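Local coordinates for cytokinesis protein 2 (Saccharomyces cerevisiae, PDB 4WPE) that helps reorganise the cytoskeleton for cell division, gathering with the medial actin ring after mitosis begins, and is represented here by its F-BAR domain, at the interface of chains A and B. Residues are numbered along the deposited sequence; one frame, centred on the assembly and turned at random. Chains: chain A/B, Cytokinesis protein 2.

Contacts 1 and 2 are neighbouring patches of one two-fold symmetric dimer interface. The centres of their C-alpha atoms lie about 20 Å apart. Helix 37-71 of each chain takes part in both. Contact 2 also draws in helix 76-162 of chain A. The patches share a motif with the chains exchanged: A:Gln46 and A:Leu50 meet B:Ile61 in contact 1, and B:Gln46 and B:Leu50 meet A:Ile61 in contact 2. Contact 1 adds a salt bridge between helices 37-71. Contact 2 adds packing around the ring of B:Phe43 and another salt bridge. Together they help join the two chains of the elongated F-BAR dimer.

Contact 1: the interface of chains A and B. Residues chain A 46-47, 49-50, 53; chain B 57, 61.
B:Arg57 reaches across to A:Asp53 and forms a salt bridge that is also a hydrogen bond. NH1 of the guanidinium donates to carboxylate oxygen OD2. The modelled separation is too short for its exact value to be trusted. As modelled, OD2 lies near the guanidinium plane with its anti lone pair toward NH1, but this detail is doubtful. The carboxylate and guanidinium planes are turned 44° apart, so this is not a flat two-pronged pair. The alpha carbon of A:Leu50 sits over one guanidinium face. CB of A:Glu49, whose side chain is incomplete, is 3.8 Å from B:Arg57 NH2.

The apolar contacts lie along the stem of the same arginine and beyond it. B:Arg57 has CG anti to its backbone N (chi1 -167°) and runs extended to NE, which carries the charged end past A:Leu50. The two side chains pass in opposite directions, with A:Leu50 CD1 3.6 Å from B:Arg57 CD.

B:Ile61 and A:Gln46 likewise slide past each other in opposite directions. The isoleucine's CD1 methyl ends 3.7 Å from A:Gln46 CB and 3.5 Å from the backbone O of A:Gln46. Roughly opposite A:Gln46 CB, A:Leu50 CD2 lies 4.0 Å from B:Ile61 CD1.

The patch joins the two copies of helix 37-71 by charge and by packing, and helps hold the F-BAR dimer together.

Contact 2: the interface of chains A and B. Residues chain A 58, 61, 64-65, 85, 89; chain B 39, 43, 46-47, 50.
The ring of B:Phe43 is packed among side chains from two helices of chain A. A:Leu65 CD2 lies over one face, offset toward the rim and 4.0 Å from B:Phe43 CD1. On that same side but beyond the rim, A:Val85 CG1 is 4.0 Å from B:Phe43 CE2. A:Ile61 CG2 comes alongside CD1 and CE1, displaced toward the opposite face, and is 3.5 Å from B:Phe43 CD1. The tip atom CZ meets the methylene CG of A:Glu89 at 3.7 Å. The ring and the A:Glu89 carboxylate are nearly perpendicular, 85° apart. CG of B:Phe43 is anti to its backbone N (chi1 172°), which directs the ring toward helix 76-162 of chain A.

A:Glu89 also carries the salt bridge. B:Arg47 NE donates a hydrogen bond to A:Glu89 OE1 at 3.0 Å. NE meets the syn side from well out of the carboxylate plane, and OE1 is tilted from the guanidinium plane. The two planes are almost parallel, and the bond is bent, 136° at the hydrogen. An alanine in place of A:Glu89 would probably leave B:Arg47 without its carboxylate mate and open a gap beside the tip of B:Phe43.

The CD1 end of A:Ile61 packs on B:Gln46 and B:Leu50, the exchanged twin of contact 1. Farther along, A:Leu58 CD1 and B:Leu50 CD2 meet at 3.9 Å.

The patch docks helix 37-71 of chain B against two helices of chain A, with the B:Phe43 ring partly hidden between them, and so helps hold the F-BAR dimer together.

Contact 1: the interface of chains A and B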
# COMPACT_ATOMS: atom_id res chain seq x y z
N GLN A 46 12.02 6.98 -1.21
CA GLN A 46 10.76 7.29 -0.56
C GLN A 46 9.72 6.20 -0.80
O GLN A 46 8.98 5.83 0.11
CB GLN A 46 10.21 8.63 -1.04
CG GLN A 46 11.10 9.81 -0.68
CD GLN A 46 10.31 11.10 -0.54
OE1 GLN A 46 10.45 12.02 -1.36
NE2 GLN A 46 9.47 11.18 0.49
N ARG A 47 9.68 5.69 -2.02
CA ARG A 47 8.81 4.58 -2.37
C ARG A 47 9.16 3.33 -1.56
O ARG A 47 8.27 2.60 -1.12
CB ARG A 47 8.92 4.28 -3.87
CG ARG A 47 8.22 3.02 -4.32
CD ARG A 47 6.73 3.23 -4.48
NE ARG A 47 6.22 2.51 -5.64
CZ ARG A 47 5.89 1.23 -5.64
NH1 ARG A 47 6.02 0.51 -4.53
NH2 ARG A 47 5.44 0.65 -6.74
N GLU A 49 10.59 3.34 1.44
CA GLU A 49 10.22 3.63 2.82
C GLU A 49 8.71 3.51 3.00
O GLU A 49 8.23 3.18 4.09
CB GLU A 49 10.70 5.02 3.22
N LEU A 50 7.97 3.77 1.93
CA LEU A 50 6.51 3.71 1.96
C LEU A 50 6.01 2.27 2.07
O LEU A 50 5.08 1.99 2.84
CB LEU A 50 5.93 4.36 0.70
CG LEU A 50 4.41 4.28 0.51
CD1 LEU A 50 3.69 4.97 1.65
CD2 LEU A 50 4.00 4.87 -0.83
N ASP A 53 6.51 0.69 5.59
CA ASP A 53 5.50 1.12 6.56
C ASP A 53 4.15 0.48 6.26
O ASP A 53 3.39 0.16 7.18
CB ASP A 53 5.38 2.64 6.56
CG ASP A 53 6.70 3.33 6.82
OD1 ASP A 53 7.65 2.64 7.26
OD2 ASP A 53 6.79 4.55 6.58
N ARG B 57 0.27 9.48 1.07
CA ARG B 57 1.73 9.55 1.13
C ARG B 57 2.36 9.24 -0.23
O ARG B 57 3.44 9.74 -0.55
CB ARG B 57 2.28 8.60 2.18
CG ARG B 57 3.73 8.85 2.51
CD ARG B 57 4.22 7.95 3.63
NE ARG B 57 5.67 7.81 3.61
CZ ARG B 57 6.35 7.06 4.46
NH1 ARG B 57 5.72 6.37 5.40
NH2 ARG B 57 7.68 6.99 4.38
N ILE B 61 4.65 11.70 -2.65
CA ILE B 61 5.88 11.22 -3.27
C ILE B 61 5.90 11.55 -4.75
O ILE B 61 6.91 12.01 -5.28
CB ILE B 61 6.04 9.70 -3.06
CG1 ILE B 61 6.53 9.42 -1.63
CG2 ILE B 61 7.03 9.11 -4.05
CD1 ILE B 61 6.58 7.94 -1.27

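Contact 2: the interface of chains A and B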
# COMPACT_ATOMS: atom_id res chain seq x y z
N LEU A 58 0.28 -3.18 8.04
CA LEU A 58 -0.67 -4.21 7.64
C LEU A 58 -0.50 -5.44 8.52
O LEU A 58 -1.48 -6.09 8.89
CB LEU A 58 -0.49 -4.59 6.16
CG LEU A 58 -1.46 -5.64 5.62
CD1 LEU A 58 -2.89 -5.15 5.70
CD2 LEU A 58 -1.10 -6.01 4.19
N ILE A 61 -2.12 -4.94 11.69
CA ILE A 61 -3.57 -5.04 11.53
C ILE A 61 -4.01 -6.50 11.51
O ILE A 61 -4.99 -6.86 12.16
CB ILE A 61 -4.04 -4.32 10.24
CG1 ILE A 61 -4.06 -2.81 10.47
CG2 ILE A 61 -5.42 -4.80 9.82
CD1 ILE A 61 -4.37 -2.00 9.22
N LYS A 64 -4.02 -7.88 15.07
CA LYS A 64 -5.22 -7.65 15.86
C LYS A 64 -6.36 -8.51 15.35
O LYS A 64 -7.25 -8.89 16.10
CB LYS A 64 -5.63 -6.17 15.84
N LEU A 65 -6.33 -8.83 14.06
CA LEU A 65 -7.35 -9.69 13.47
C LEU A 65 -7.21 -11.12 13.97
O LEU A 65 -8.21 -11.80 14.22
CB LEU A 65 -7.27 -9.65 11.94
CG LEU A 65 -8.23 -10.59 11.21
CD1 LEU A 65 -9.68 -10.35 11.63
CD2 LEU A 65 -8.09 -10.44 9.70
N VAL A 85 -9.03 -14.74 4.97
CA VAL A 85 -8.78 -13.30 4.96
C VAL A 85 -7.50 -12.99 5.71
O VAL A 85 -6.68 -12.20 5.26
CB VAL A 85 -9.95 -12.51 5.58
CG1 VAL A 85 -9.63 -11.03 5.63
CG2 VAL A 85 -11.24 -12.75 4.80
N GLU A 89 -4.07 -11.63 3.75
CA GLU A 89 -3.56 -10.30 4.06
C GLU A 89 -2.13 -10.31 4.58
O GLU A 89 -1.36 -9.39 4.32
CB GLU A 89 -4.48 -9.60 5.06
CG GLU A 89 -5.83 -9.20 4.49
CD GLU A 89 -5.71 -8.14 3.40
OE1 GLU A 89 -5.58 -6.94 3.75
OE2 GLU A 89 -5.75 -8.50 2.21
N SER B 39 -14.65 -8.36 14.97
CA SER B 39 -13.36 -8.75 14.41
C SER B 39 -13.19 -8.13 13.03
O SER B 39 -12.14 -7.56 12.72
CB SER B 39 -13.24 -10.27 14.32
OG SER B 39 -13.42 -10.88 15.59
N PHE B 43 -11.27 -4.58 11.58
CA PHE B 43 -10.36 -4.82 10.47
C PHE B 43 -10.65 -3.90 9.30
O PHE B 43 -9.74 -3.29 8.74
CB PHE B 43 -10.43 -6.28 10.02
CG PHE B 43 -9.65 -6.56 8.77
CD1 PHE B 43 -8.26 -6.58 8.79
CD2 PHE B 43 -10.30 -6.81 7.57
CE1 PHE B 43 -7.54 -6.85 7.64
CE2 PHE B 43 -9.58 -7.07 6.42
CZ PHE B 43 -8.20 -7.09 6.45
N GLN B 46 -9.51 -0.25 10.21
CA GLN B 46 -8.06 -0.08 10.20
C GLN B 46 -7.49 -0.21 8.80
O GLN B 46 -6.60 0.54 8.41
CB GLN B 46 -7.39 -1.08 11.14
CG GLN B 46 -7.77 -0.90 12.60
CD GLN B 46 -6.68 -1.39 13.54
OE1 GLN B 46 -6.85 -2.38 14.25
NE2 GLN B 46 -5.55 -0.68 13.55
N ARG B 47 -7.99 -1.18 8.05
CA ARG B 47 -7.61 -1.37 6.66
C ARG B 47 -7.97 -0.14 5.82
O ARG B 47 -7.20 0.26 4.94
CB ARG B 47 -8.30 -2.62 6.09
CG ARG B 47 -8.14 -2.81 4.61
CD ARG B 47 -6.79 -3.40 4.26
NE ARG B 47 -6.91 -4.36 3.17
CZ ARG B 47 -6.94 -4.03 1.88
NH1 ARG B 47 -6.86 -2.76 1.52
NH2 ARG B 47 -7.05 -4.98 0.95
N LEU B 50 -5.59 2.60 6.59
CA LEU B 50 -4.28 2.27 6.04
C LEU B 50 -4.15 2.71 4.58
O LEU B 50 -3.12 3.26 4.18
CB LEU B 50 -4.01 0.77 6.16
CG LEU B 50 -2.73 0.23 5.52
CD1 LEU B 50 -1.51 0.87 6.17
CD2 LEU B 50 -2.66 -1.28 5.63